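Local coordinates for lipolytic enzyme (Clostridium thermocellum, PDB 2VPT), which catalyses the deacetylation of xylan as the carbohydrate esterase domain of a longer cellulosomal enzyme, at residues Asn120-Val125 against Ile196-Ala201; Val87-Gly92 against Ser108-Gln113; Leu102-Leu107 against Asn139-Gly144; Cys15-Gly20 against Gln48-Ser53. One frame throughout, in Å; residues are numbered along the deposited sequence.

Interaction 1 (Asn120-Val125 against Ile196-Ala201); sequences NVTLFV and IDILRA
T122, on the strand that runs from residue 122, and I198, on the helix passing through 196-201, mark the closest approach of the two backbones, with 8.9 Å between their CA atoms; at that spacing the meeting is left to side chains. This is sheet-on-helix packing in the three-layered alpha/beta/alpha sandwich of the SGNH hydrolases: the long C-terminal helix 181-203 covers one face of the sheet, while L123 turns the other way, onto I111 and F115 of helix 104-117. Two strand residues of the same face, T122 and F124, meet one residue of 196-201, I198. Its CG2 methyl serves both, lying 4.0 Å from T122 CG2 and 3.9 Å from F124 CZ. T122 offers its methyl because CG2 stands anti to the backbone N, with OG1 at chi1 -66°. F124 and I198 approach from opposite directions, and the far end of the ring meets the branched chain. Around them, Y157 of the next strand touches both T122 and I198, and W191 and T195 of the helix pack on F124. Two further atoms of the isoleucine meet the ring end differently: CD1 reaches CZ obliquely at 3.8 Å, whereas CB lies in the ring plane, at the edge, 3.9 Å from CZ.

Interaction 2 (Val87-Gly92 against Ser108-Gln113); sequences VFLWIG and SNLIDQ
L89 and L110 reach for each other tip to tip, their CD2 methyls 4.0 Å apart, and the same methyl of L110 also lies 4.1 Å from I91 CG2. One helix side chain thus meets two residues that project from the same side of the segment 87-92. The leucines put their branches there in the same way, each with CG swung opposite its own main-chain N (chi1 -179° for L89 and 175° for L110). I91 crosses L110 at about a right angle, and the branch that touches is CG2, set between its backbone N and carbonyl carbon. The nearest CA atoms, those of L89 and I111, remain 9.0 Å apart. Beyond this first shell, L123 of the neighbouring strand and V11 pack on L89, and I68 and I71 of helix 68-82 on I91. Strands 86-90 and 122-126 are parallel neighbours, and helix 104-117 lies on the chain between them, so the contact belongs to a beta-alpha-beta crossover. At the helix margin, K149 NZ binds S108 OG and forms a salt bridge with D112 OD1. Between 87-92 and 108-113 the atoms that meet are methyl groups, which suggests that close fit and exclusion of water, rather than directional bonds, hold this part of the contact.

Interaction 3 (Leu102-Leu107 against Asn139-Gly144); sequences LNATGL and NAVIPG
V141 sets one methyl against a low spot on the opposite helix: its CG2, placed between the backbone N and the carbonyl carbon, rests 4.1 Å from A104 CB, the single methyl of that residue. Here the backbones come closest, the CA atoms of A104 and V141 being 6.6 Å apart. One turn further along, L107 lays CD2 across I142 CG1 at 3.9 Å, the two chains crossing at about a right angle. The contact joins the region around the start of helix 104-117 to the turn leading into helix 142-151, and both helices lie in the same helical layer of the SGNH-type alpha/beta/alpha fold. V141 also presents its CG1 and CG2 as a forked bump to L102, whose CD1 lies 3.7 Å from each as the side chains slide past each other in opposite directions; a second conformer of L102 exists, and this fit is therefore provisional. N103 is the N-cap of helix 104-117, its OD1 accepting from G106 N at 2.8 Å, and N103 ND2 in turn binds D95 OD1. The approach to the other helix is a type I turn from N139 to I142. F158 of strand 156-159 packs on I142, and Y138 touches L107.

Interaction 4 (Cys15-Gly20 against Gln48-Ser53); sequences CTEGMG and QRSGPS
E17 and Q48 bring a carboxylate and an amide close together without joining them directly: E17 OE2 and Q48 NE2 are 3.3 Å apart, but the angle is too poor for a hydrogen bond. A water bridges them instead, accepting from Q48 NE2 at 2.9 Å and hydrogen-bonded to E17 OE2 at 2.7 Å. The two side chains get there by contrasting routes. E17 is stretched out, CG opposite the main-chain N (chi1 -171°) and the chain extended beyond it, which carries the carboxylate away from the end of its helix. Q48 is bent at its second torsion (-82°); the two chains cross at about a right angle, with end-group planes 46° apart. Each end group also has a partner elsewhere: S64 OG bonds to E17 OE1, and G62 O to Q48 NE2, so that the water and G62 O together engage the amide nitrogen. S50 folds its OG between its own backbone N and carbonyl carbon; the hydroxyl lies 3.5 Å from E17 O, yet its hydrogen bonds are made with M24 O and H60 NE2 of the same chain. G18, with positive phi, turns the chain out of the helix just after E17. M24 of the second subunit also packs on E17, placing the contact at the subunit interface. In the fold, short helix 14-17 starts at S14, probably the catalytic serine of a Ser-His-Asp triad with H178 and D175; T16 rests on W90 of strand 86-90, while Q48 begins strand 48-49, antiparallel to strand 59-62, and R49 makes backbone hydrogen bonds to the second subunit.

In the fold
Interactions 1 and 2 sit on neighbouring parallel strands, joined by backbone bonds such as F124 O to L89 N at 2.8 Å, and call on helices from the two faces of the sheet. Interaction 3 continues interaction 2 along helix 104-117, with centres 10 Å apart and L107 CD1 lying 4.0 Å from I91 CG2; I142 CG2 also meets V125 CG1 of the interaction 1 strand. Interaction 4 lies beyond the chain's centre, its own centre about 20 Å from that of interaction 2, but W90 bridges the gap: its CH2 is 3.5 Å from CB of C15, the residue that follows S14, probably the catalytic serine. The calcium ion, bound by D43, F44, D57 and D59, is about 11 Å from the Q48 side chain.

Interaction 1 (Asn120-Val125 against Ile196-Ala201)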
loop_
_atom_site.group_PDB
_atom_site.type_symbol
_atom_site.label_atom_id
_atom_site.label_comp_id
_atom_site.label_asym_id
_atom_site.label_seq_id
_atom_site.Cartn_x
_atom_site.Cartn_y
_atom_site.Cartn_z
ATOM N N ASN A 120 -6.148 14.293 25.217
ATOM C CA ASN A 120 -5.232 13.487 26.021
ATOM C C ASN A 120 -4.208 12.688 25.216
ATOM O O ASN A 120 -3.419 11.922 25.784
ATOM C CB ASN A 120 -6.026 12.553 26.935
ATOM C CG ASN A 120 -6.797 13.313 28.003
ATOM O OD1 ASN A 120 -6.344 14.348 28.482
ATOM N ND2 ASN A 120 -7.960 12.809 28.360
ATOM N N VAL A 121 -4.207 12.876 23.901
ATOM C CA VAL A 121 -3.292 12.140 23.043
ATOM C C VAL A 121 -1.858 12.635 23.229
ATOM O O VAL A 121 -1.614 13.768 23.642
ATOM C CB VAL A 121 -3.729 12.236 21.561
ATOM C CG1 VAL A 121 -3.266 13.549 20.913
ATOM C CG2 VAL A 121 -3.204 11.039 20.774
ATOM N N THR A 122 -0.904 11.760 22.949
ATOM C CA THR A 122 0.494 12.122 22.849
ATOM C C THR A 122 0.853 12.138 21.371
ATOM O O THR A 122 0.564 11.181 20.644
ATOM C CB THR A 122 1.375 11.145 23.630
ATOM O OG1 THR A 122 1.070 11.277 25.027
ATOM C CG2 THR A 122 2.863 11.399 23.409
ATOM N N LEU A 123 1.480 13.222 20.933
ATOM C CA LEU A 123 1.765 13.446 19.514
ATOM C C LEU A 123 3.255 13.596 19.261
ATOM O O LEU A 123 3.945 14.356 19.935
ATOM C CB LEU A 123 1.023 14.703 19.030
ATOM C CG LEU A 123 1.209 15.118 17.565
ATOM C CD1 LEU A 123 0.670 14.085 16.569
ATOM C CD2 LEU A 123 0.538 16.477 17.295
ATOM N N PHE A 124 3.751 12.842 18.293
ATOM C CA PHE A 124 5.103 12.969 17.772
ATOM C C PHE A 124 5.022 13.498 16.358
ATOM O O PHE A 124 4.212 13.028 15.565
ATOM C CB PHE A 124 5.810 11.613 17.787
ATOM C CG PHE A 124 6.096 11.104 19.165
ATOM C CD1 PHE A 124 7.239 11.492 19.814
ATOM C CD2 PHE A 124 5.206 10.284 19.834
ATOM C CE1 PHE A 124 7.522 11.051 21.087
ATOM C CE2 PHE A 124 5.483 9.842 21.124
ATOM C CZ PHE A 124 6.648 10.229 21.740
ATOM N N VAL A 125 5.860 14.487 16.060
ATOM C CA VAL A 125 5.913 15.128 14.750
ATOM C C VAL A 125 7.321 14.987 14.201
ATOM O O VAL A 125 8.277 15.433 14.843
ATOM C CB VAL A 125 5.523 16.610 14.837
ATOM C CG1 VAL A 125 5.636 17.267 13.454
ATOM C CG2 VAL A 125 4.091 16.742 15.393
ATOM N N ILE A 196 10.938 6.112 22.794
ATOM C CA ILE A 196 10.920 4.981 23.739
ATOM C C ILE A 196 10.657 5.394 25.197
ATOM O O ILE A 196 9.852 4.785 25.885
ATOM C CB ILE A 196 12.187 4.102 23.613
ATOM C CG1 ILE A 196 12.066 2.850 24.493
ATOM C CG2 ILE A 196 13.440 4.866 23.983
ATOM C CD1 ILE A 196 10.859 1.953 24.181
ATOM N N ASP A 197 11.294 6.460 25.653
ATOM C CA ASP A 197 11.119 6.867 27.039
ATOM C C ASP A 197 9.694 7.302 27.333
ATOM O O ASP A 197 9.125 6.942 28.347
ATOM C CB ASP A 197 12.138 7.946 27.407
ATOM C CG ASP A 197 13.563 7.412 27.373
ATOM O OD1 ASP A 197 13.814 6.372 28.011
ATOM O OD2 ASP A 197 14.429 8.003 26.700
ATOM N N ILE A 198 9.089 8.063 26.421
ATOM C CA ILE A 198 7.721 8.486 26.606
ATOM C C ILE A 198 6.761 7.287 26.535
ATOM O O ILE A 198 5.800 7.189 27.300
ATOM C CB ILE A 198 7.351 9.579 25.572
ATOM C CG1 ILE A 198 8.102 10.883 25.936
ATOM C CG2 ILE A 198 5.852 9.767 25.532
ATOM C CD1 ILE A 198 8.354 11.856 24.781
ATOM N N LEU A 199 7.016 6.371 25.603
ATOM C CA LEU A 199 6.173 5.185 25.473
ATOM C C LEU A 199 6.232 4.296 26.707
ATOM O O LEU A 199 5.197 3.831 27.167
ATOM C CB LEU A 199 6.528 4.386 24.215
ATOM C CG LEU A 199 6.188 5.077 22.887
ATOM C CD1 LEU A 199 6.709 4.259 21.715
ATOM C CD2 LEU A 199 4.694 5.381 22.748
ATOM N N ARG A 200 7.437 4.076 27.230
ATOM C CA ARG A 200 7.580 3.292 28.457
ATOM C C ARG A 200 6.826 3.946 29.617
ATOM O O ARG A 200 6.187 3.254 30.405
ATOM C CB ARG A 200 9.057 3.062 28.793
ATOM C CG ARG A 200 9.708 2.008 27.913
ATOM C CD ARG A 200 11.061 1.547 28.440
ATOM N NE ARG A 200 12.115 2.544 28.240
ATOM C CZ ARG A 200 13.304 2.310 27.679
ATOM N NH1 ARG A 200 13.640 1.107 27.227
ATOM N NH2 ARG A 200 14.172 3.304 27.558
ATOM N N ALA A 201 6.866 5.276 29.702
ATOM C CA ALA A 201 6.113 5.990 30.745
ATOM C C ALA A 201 4.606 5.810 30.585
ATOM O O ALA A 201 3.898 5.558 31.558
ATOM C CB ALA A 201 6.482 7.462 30.760
#

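Interaction 2 (Val87-Gly92 against Ser108-Gln113)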
loop_
_atom_site.group_PDB
_atom_site.type_symbol
_atom_site.label_atom_id
_atom_site.label_comp_id
_atom_site.label_asym_id
_atom_site.label_seq_id
_atom_site.Cartn_x
_atom_site.Cartn_y
_atom_site.Cartn_z
ATOM N N VAL A 87 -0.041 9.370 18.426
ATOM C CA VAL A 87 -0.021 9.587 16.991
ATOM C C VAL A 87 1.413 9.868 16.571
ATOM O O VAL A 87 2.091 10.685 17.193
ATOM C CB VAL A 87 -0.943 10.766 16.584
ATOM C CG1 VAL A 87 -0.755 11.138 15.112
ATOM C CG2 VAL A 87 -2.373 10.414 16.894
ATOM N N PHE A 88 1.863 9.190 15.515
ATOM C CA PHE A 88 3.139 9.435 14.881
ATOM C C PHE A 88 2.834 10.174 13.586
ATOM O O PHE A 88 2.412 9.554 12.605
ATOM C CB PHE A 88 3.866 8.130 14.527
ATOM C CG PHE A 88 4.440 7.350 15.684
ATOM C CD1 PHE A 88 4.597 7.873 16.955
ATOM C CD2 PHE A 88 4.875 6.053 15.447
ATOM C CE1 PHE A 88 5.178 7.099 17.969
ATOM C CE2 PHE A 88 5.449 5.284 16.460
ATOM C CZ PHE A 88 5.602 5.820 17.706
ATOM N N LEU A 89 3.037 11.488 13.570
ATOM C CA LEU A 89 2.674 12.312 12.415
ATOM C C LEU A 89 3.917 12.649 11.591
ATOM O O LEU A 89 4.898 13.174 12.105
ATOM C CB LEU A 89 1.977 13.590 12.904
ATOM C CG LEU A 89 1.507 14.552 11.816
ATOM C CD1 LEU A 89 0.423 13.912 10.962
ATOM C CD2 LEU A 89 1.012 15.849 12.416
ATOM N N TRP A 90 3.861 12.365 10.303
ATOM C CA TRP A 90 4.973 12.609 9.401
ATOM C C TRP A 90 4.373 13.084 8.089
ATOM O O TRP A 90 3.929 12.278 7.260
ATOM C CB TRP A 90 5.817 11.333 9.243
ATOM C CG TRP A 90 7.067 11.515 8.451
ATOM C CD1 TRP A 90 7.616 12.693 8.033
ATOM C CD2 TRP A 90 7.937 10.485 7.974
ATOM N NE1 TRP A 90 8.755 12.457 7.314
ATOM C CE2 TRP A 90 8.990 11.106 7.283
ATOM C CE3 TRP A 90 7.935 9.093 8.074
ATOM C CZ2 TRP A 90 10.013 10.385 6.692
ATOM C CZ3 TRP A 90 8.966 8.388 7.490
ATOM C CH2 TRP A 90 9.983 9.029 6.813
ATOM N N ILE A 91 4.348 14.408 7.900
ATOM C CA ILE A 91 3.548 14.985 6.820
ATOM C C ILE A 91 4.079 16.345 6.389
ATOM O O ILE A 91 4.761 17.036 7.152
ATOM C CB ILE A 91 2.080 15.086 7.292
ATOM C CG1 ILE A 91 1.080 15.183 6.134
ATOM C CG2 ILE A 91 1.899 16.204 8.296
ATOM C CD1 ILE A 91 0.972 13.932 5.276
ATOM N N GLY A 92 3.792 16.700 5.136
ATOM C CA GLY A 92 4.063 18.043 4.601
ATOM C C GLY A 92 5.023 18.081 3.446
ATOM O O GLY A 92 5.138 19.102 2.768
ATOM N N SER A 108 1.046 23.589 11.806
ATOM C CA SER A 108 0.710 24.142 13.109
ATOM C C SER A 108 -0.763 23.936 13.404
ATOM O O SER A 108 -1.143 23.513 14.491
ATOM C CB SER A 108 1.038 25.644 13.134
ATOM O OG SER A 108 0.793 26.194 14.425
ATOM N N ASN A 109 -1.606 24.244 12.420
ATOM C CA ASN A 109 -3.042 24.091 12.581
ATOM C C ASN A 109 -3.471 22.630 12.733
ATOM O O ASN A 109 -4.396 22.328 13.473
ATOM C CB ASN A 109 -3.803 24.745 11.414
ATOM C CG ASN A 109 -3.684 26.247 11.411
ATOM O OD1 ASN A 109 -3.307 26.860 12.420
ATOM N ND2 ASN A 109 -3.976 26.851 10.268
ATOM N N LEU A 110 -2.809 21.736 11.998
ATOM C CA LEU A 110 -3.103 20.311 12.114
ATOM C C LEU A 110 -2.765 19.771 13.505
ATOM O O LEU A 110 -3.528 18.995 14.052
ATOM C CB LEU A 110 -2.363 19.539 11.014
ATOM C CG LEU A 110 -2.476 18.008 11.076
ATOM C CD1 LEU A 110 -3.935 17.560 11.049
ATOM C CD2 LEU A 110 -1.719 17.413 9.903
ATOM N N ILE A 111 -1.644 20.197 14.074
ATOM C CA ILE A 111 -1.287 19.817 15.445
ATOM C C ILE A 111 -2.381 20.274 16.408
ATOM O O ILE A 111 -2.863 19.506 17.228
ATOM C CB ILE A 111 0.091 20.396 15.854
ATOM C CG1 ILE A 111 1.214 19.714 15.043
ATOM C CG2 ILE A 111 0.331 20.253 17.372
ATOM C CD1 ILE A 111 2.526 20.469 15.063
ATOM N N ASP A 112 -2.792 21.533 16.281
ATOM C CA ASP A 112 -3.853 22.065 17.140
ATOM C C ASP A 112 -5.141 21.268 16.988
ATOM O O ASP A 112 -5.811 20.957 17.966
ATOM C CB ASP A 112 -4.154 23.532 16.817
ATOM C CG ASP A 112 -3.019 24.480 17.195
ATOM O OD1 ASP A 112 -2.053 24.054 17.858
ATOM O OD2 ASP A 112 -3.109 25.670 16.811
ATOM N N GLN A 113 -5.472 20.934 15.746
ATOM C CA GLN A 113 -6.680 20.175 15.447
ATOM C C GLN A 113 -6.694 18.803 16.116
ATOM O O GLN A 113 -7.696 18.376 16.668
ATOM C CB GLN A 113 -6.820 20.010 13.935
ATOM C CG GLN A 113 -8.058 19.243 13.504
ATOM C CD GLN A 113 -8.110 19.036 11.992
ATOM O OE1 GLN A 113 -7.419 19.709 11.245
ATOM N NE2 GLN A 113 -8.927 18.101 11.549
#

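Interaction 3 (Leu102-Leu107 against Asn139-Gly144)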
loop_
_atom_site.group_PDB
_atom_site.type_symbol
_atom_site.label_atom_id
_atom_site.label_comp_id
_atom_site.label_asym_id
_atom_site.label_seq_id
_atom_site.Cartn_x
_atom_site.Cartn_y
_atom_site.Cartn_z
ATOM N N LEU A 102 5.707 25.383 1.123
ATOM C CA LEU A 102 6.014 25.436 2.583
ATOM C C LEU A 102 4.942 25.625 3.655
ATOM O O LEU A 102 4.778 26.703 4.179
ATOM C CB LEU A 102 7.212 26.385 2.810
ATOM C CG LEU A 102 8.328 25.925 3.764
ATOM C CD1 LEU A 102 7.806 25.580 5.132
ATOM C CD2 LEU A 102 9.100 24.768 3.140
ATOM N N ASN A 103 4.274 24.528 4.047
ATOM C CA ASN A 103 3.055 24.649 4.812
ATOM C C ASN A 103 3.246 24.614 6.317
ATOM O O ASN A 103 2.673 23.779 7.025
ATOM C CB ASN A 103 2.036 23.608 4.346
ATOM C CG ASN A 103 0.610 24.000 4.653
ATOM O OD1 ASN A 103 0.346 25.070 5.222
ATOM N ND2 ASN A 103 -0.340 23.140 4.268
ATOM N N ALA A 104 4.030 25.566 6.801
ATOM C CA ALA A 104 4.222 25.760 8.216
ATOM C C ALA A 104 2.902 26.012 8.928
ATOM O O ALA A 104 2.619 25.410 9.959
ATOM C CB ALA A 104 5.192 26.907 8.444
ATOM N N THR A 105 2.075 26.906 8.385
ATOM C CA THR A 105 0.806 27.204 9.023
ATOM C C THR A 105 -0.138 25.994 9.050
ATOM O O THR A 105 -0.823 25.743 10.051
ATOM C CB THR A 105 0.098 28.416 8.351
ATOM O OG1 THR A 105 0.897 29.589 8.540
ATOM C CG2 THR A 105 -1.257 28.635 8.958
ATOM N N GLY A 106 -0.161 25.239 7.958
ATOM C CA GLY A 106 -0.975 24.036 7.890
ATOM C C GLY A 106 -0.564 23.002 8.929
ATOM O O GLY A 106 -1.424 22.417 9.581
ATOM N N LEU A 107 0.741 22.812 9.099
ATOM C CA LEU A 107 1.240 21.858 10.104
ATOM C C LEU A 107 0.843 22.304 11.515
ATOM O O LEU A 107 0.356 21.512 12.315
ATOM C CB LEU A 107 2.747 21.685 9.984
ATOM C CG LEU A 107 3.353 20.676 10.966
ATOM C CD1 LEU A 107 2.794 19.262 10.704
ATOM C CD2 LEU A 107 4.873 20.722 10.879
ATOM N N ASN A 139 12.018 20.997 6.413
ATOM C CA ASN A 139 12.562 20.476 7.677
ATOM C C ASN A 139 12.897 21.626 8.628
ATOM O O ASN A 139 12.623 21.551 9.830
ATOM C CB ASN A 139 13.835 19.671 7.438
ATOM C CG ASN A 139 13.584 18.305 6.845
ATOM O OD1 ASN A 139 12.449 17.836 6.756
ATOM N ND2 ASN A 139 14.661 17.650 6.445
ATOM N N ALA A 140 13.479 22.700 8.085
ATOM C CA ALA A 140 13.925 23.817 8.908
ATOM C C ALA A 140 12.835 24.393 9.786
ATOM O O ALA A 140 13.117 24.854 10.892
ATOM C CB ALA A 140 14.508 24.922 8.031
ATOM N N VAL A 141 11.594 24.430 9.307
ATOM C CA VAL A 141 10.515 25.087 10.060
ATOM C C VAL A 141 9.881 24.239 11.161
ATOM O O VAL A 141 9.233 24.767 12.061
ATOM C CB VAL A 141 9.388 25.632 9.137
ATOM C CG1 VAL A 141 9.991 26.498 8.012
ATOM C CG2 VAL A 141 8.516 24.518 8.573
ATOM N N ILE A 142 10.078 22.922 11.122
ATOM C CA ILE A 142 9.319 22.037 11.992
ATOM C C ILE A 142 9.700 22.120 13.484
ATOM O O ILE A 142 8.815 22.193 14.321
ATOM C CB ILE A 142 9.384 20.594 11.459
ATOM C CG1 ILE A 142 8.706 20.522 10.082
ATOM C CG2 ILE A 142 8.686 19.629 12.432
ATOM C CD1 ILE A 142 8.849 19.186 9.379
ATOM N N PRO A 143 11.014 22.112 13.814
ATOM C CA PRO A 143 11.339 22.153 15.251
ATOM C C PRO A 143 10.752 23.343 16.017
ATOM O O PRO A 143 10.326 23.205 17.159
ATOM C CB PRO A 143 12.865 22.204 15.276
ATOM C CG PRO A 143 13.327 21.869 13.944
ATOM C CD PRO A 143 12.212 21.991 12.976
ATOM N N GLY A 144 10.737 24.522 15.389
ATOM C CA GLY A 144 10.195 25.704 16.043
ATOM C C GLY A 144 8.700 25.642 16.262
ATOM O O GLY A 144 8.190 26.085 17.287
#

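Interaction 4 (Cys15-Gly20 against Gln48-Ser53)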
loop_
_atom_site.group_PDB
_atom_site.type_symbol
_atom_site.label_atom_id
_atom_site.label_comp_id
_atom_site.label_asym_id
_atom_site.label_seq_id
_atom_site.Cartn_x
_atom_site.Cartn_y
_atom_site.Cartn_z
ATOM N N CYS A 15 5.751 8.045 2.784
ATOM C CA CYS A 15 6.821 7.614 3.675
ATOM C C CYS A 15 6.311 6.796 4.845
ATOM O O CYS A 15 7.084 6.064 5.460
ATOM C CB CYS A 15 7.633 8.798 4.186
ATOM S SG CYS A 15 8.423 9.797 2.921
ATOM N N THR A 16 5.029 6.939 5.173
ATOM C CA THR A 16 4.362 6.128 6.197
ATOM C C THR A 16 3.654 4.918 5.594
ATOM O O THR A 16 3.670 3.825 6.179
ATOM C CB THR A 16 3.406 7.003 7.034
ATOM O OG1 THR A 16 4.182 8.004 7.715
ATOM C CG2 THR A 16 2.635 6.172 8.060
ATOM N N GLU A 17 3.038 5.088 4.426
ATOM C CA GLU A 17 2.455 3.946 3.732
ATOM C C GLU A 17 3.546 2.973 3.303
ATOM O O GLU A 17 3.344 1.754 3.357
ATOM C CB GLU A 17 1.586 4.387 2.553
ATOM C CG GLU A 17 0.790 3.236 1.928
ATOM C CD GLU A 17 -0.382 3.696 1.081
ATOM O OE1 GLU A 17 -0.325 4.802 0.496
ATOM O OE2 GLU A 17 -1.355 2.924 1.009
ATOM N N GLY A 18 4.697 3.511 2.906
ATOM C CA GLY A 18 5.889 2.703 2.656
ATOM C C GLY A 18 6.281 2.463 1.217
ATOM O O GLY A 18 6.785 1.395 0.866
HETATM N N MSE A 19 6.086 3.450 0.351
HETATM C CA MSE A 19 6.609 3.324 -0.993
HETATM C C MSE A 19 8.131 3.193 -0.923
HETATM O O MSE A 19 8.769 3.578 0.064
HETATM C CB MSE A 19 6.203 4.512 -1.863
HETATM C CG MSE A 19 4.743 4.544 -2.171
HETATM SE SE MSE A 19 4.285 5.843 -3.542
HETATM C CE MSE A 19 2.611 5.142 -4.115
ATOM N N GLY A 20 8.717 2.630 -1.970
ATOM C CA GLY A 20 10.145 2.328 -1.986
ATOM C C GLY A 20 10.362 0.872 -1.651
ATOM O O GLY A 20 9.622 -0.012 -2.112
ATOM N N GLN A 48 -5.846 1.709 6.947
ATOM C CA GLN A 48 -4.996 1.147 5.887
ATOM C C GLN A 48 -4.367 -0.129 6.412
ATOM O O GLN A 48 -4.242 -0.301 7.622
ATOM C CB GLN A 48 -3.865 2.097 5.526
ATOM C CG GLN A 48 -4.295 3.492 5.073
ATOM C CD GLN A 48 -4.695 3.534 3.641
ATOM O OE1 GLN A 48 -5.761 3.026 3.267
ATOM N NE2 GLN A 48 -3.847 4.128 2.815
ATOM N N ARG A 49 -3.982 -1.037 5.523
ATOM C CA ARG A 49 -3.250 -2.231 5.954
ATOM C C ARG A 49 -2.286 -2.650 4.860
ATOM O O ARG A 49 -2.683 -2.956 3.735
ATOM C CB ARG A 49 -4.207 -3.361 6.375
ATOM C CG ARG A 49 -3.522 -4.620 6.937
ATOM C CD ARG A 49 -4.223 -5.306 8.162
ATOM N NE ARG A 49 -5.674 -5.151 8.265
ATOM C CZ ARG A 49 -6.405 -5.282 9.381
ATOM N NH1 ARG A 49 -5.851 -5.548 10.560
ATOM N NH2 ARG A 49 -7.720 -5.118 9.326
ATOM N N SER A 50 -1.000 -2.629 5.200
ATOM C CA SER A 50 0.041 -3.004 4.266
ATOM C C SER A 50 1.319 -3.333 5.003
ATOM O O SER A 50 1.569 -2.813 6.090
ATOM C CB SER A 50 0.317 -1.892 3.255
ATOM O OG SER A 50 0.893 -0.733 3.834
ATOM N N GLY A 51 2.146 -4.163 4.384
ATOM C CA GLY A 51 3.411 -4.514 4.964
ATOM C C GLY A 51 3.874 -5.873 4.503
ATOM O O GLY A 51 3.104 -6.626 3.914
ATOM N N PRO A 52 5.121 -6.223 4.827
ATOM C CA PRO A 52 5.622 -7.559 4.534
ATOM C C PRO A 52 4.986 -8.571 5.465
ATOM O O PRO A 52 4.449 -8.216 6.503
ATOM C CB PRO A 52 7.103 -7.435 4.844
ATOM C CG PRO A 52 7.183 -6.396 5.909
ATOM C CD PRO A 52 6.111 -5.397 5.549
ATOM N N SER A 53 5.084 -9.847 5.095
ATOM C CA SER A 53 4.562 -10.926 5.929
ATOM C C SER A 53 5.118 -10.901 7.356
ATOM O O SER A 53 4.434 -11.290 8.300
ATOM C CB SER A 53 4.829 -12.289 5.268
ATOM O OG SER A 53 3.807 -12.572 4.331
HETATM O O HOH W 1 -3.598 3.930 -0.073
#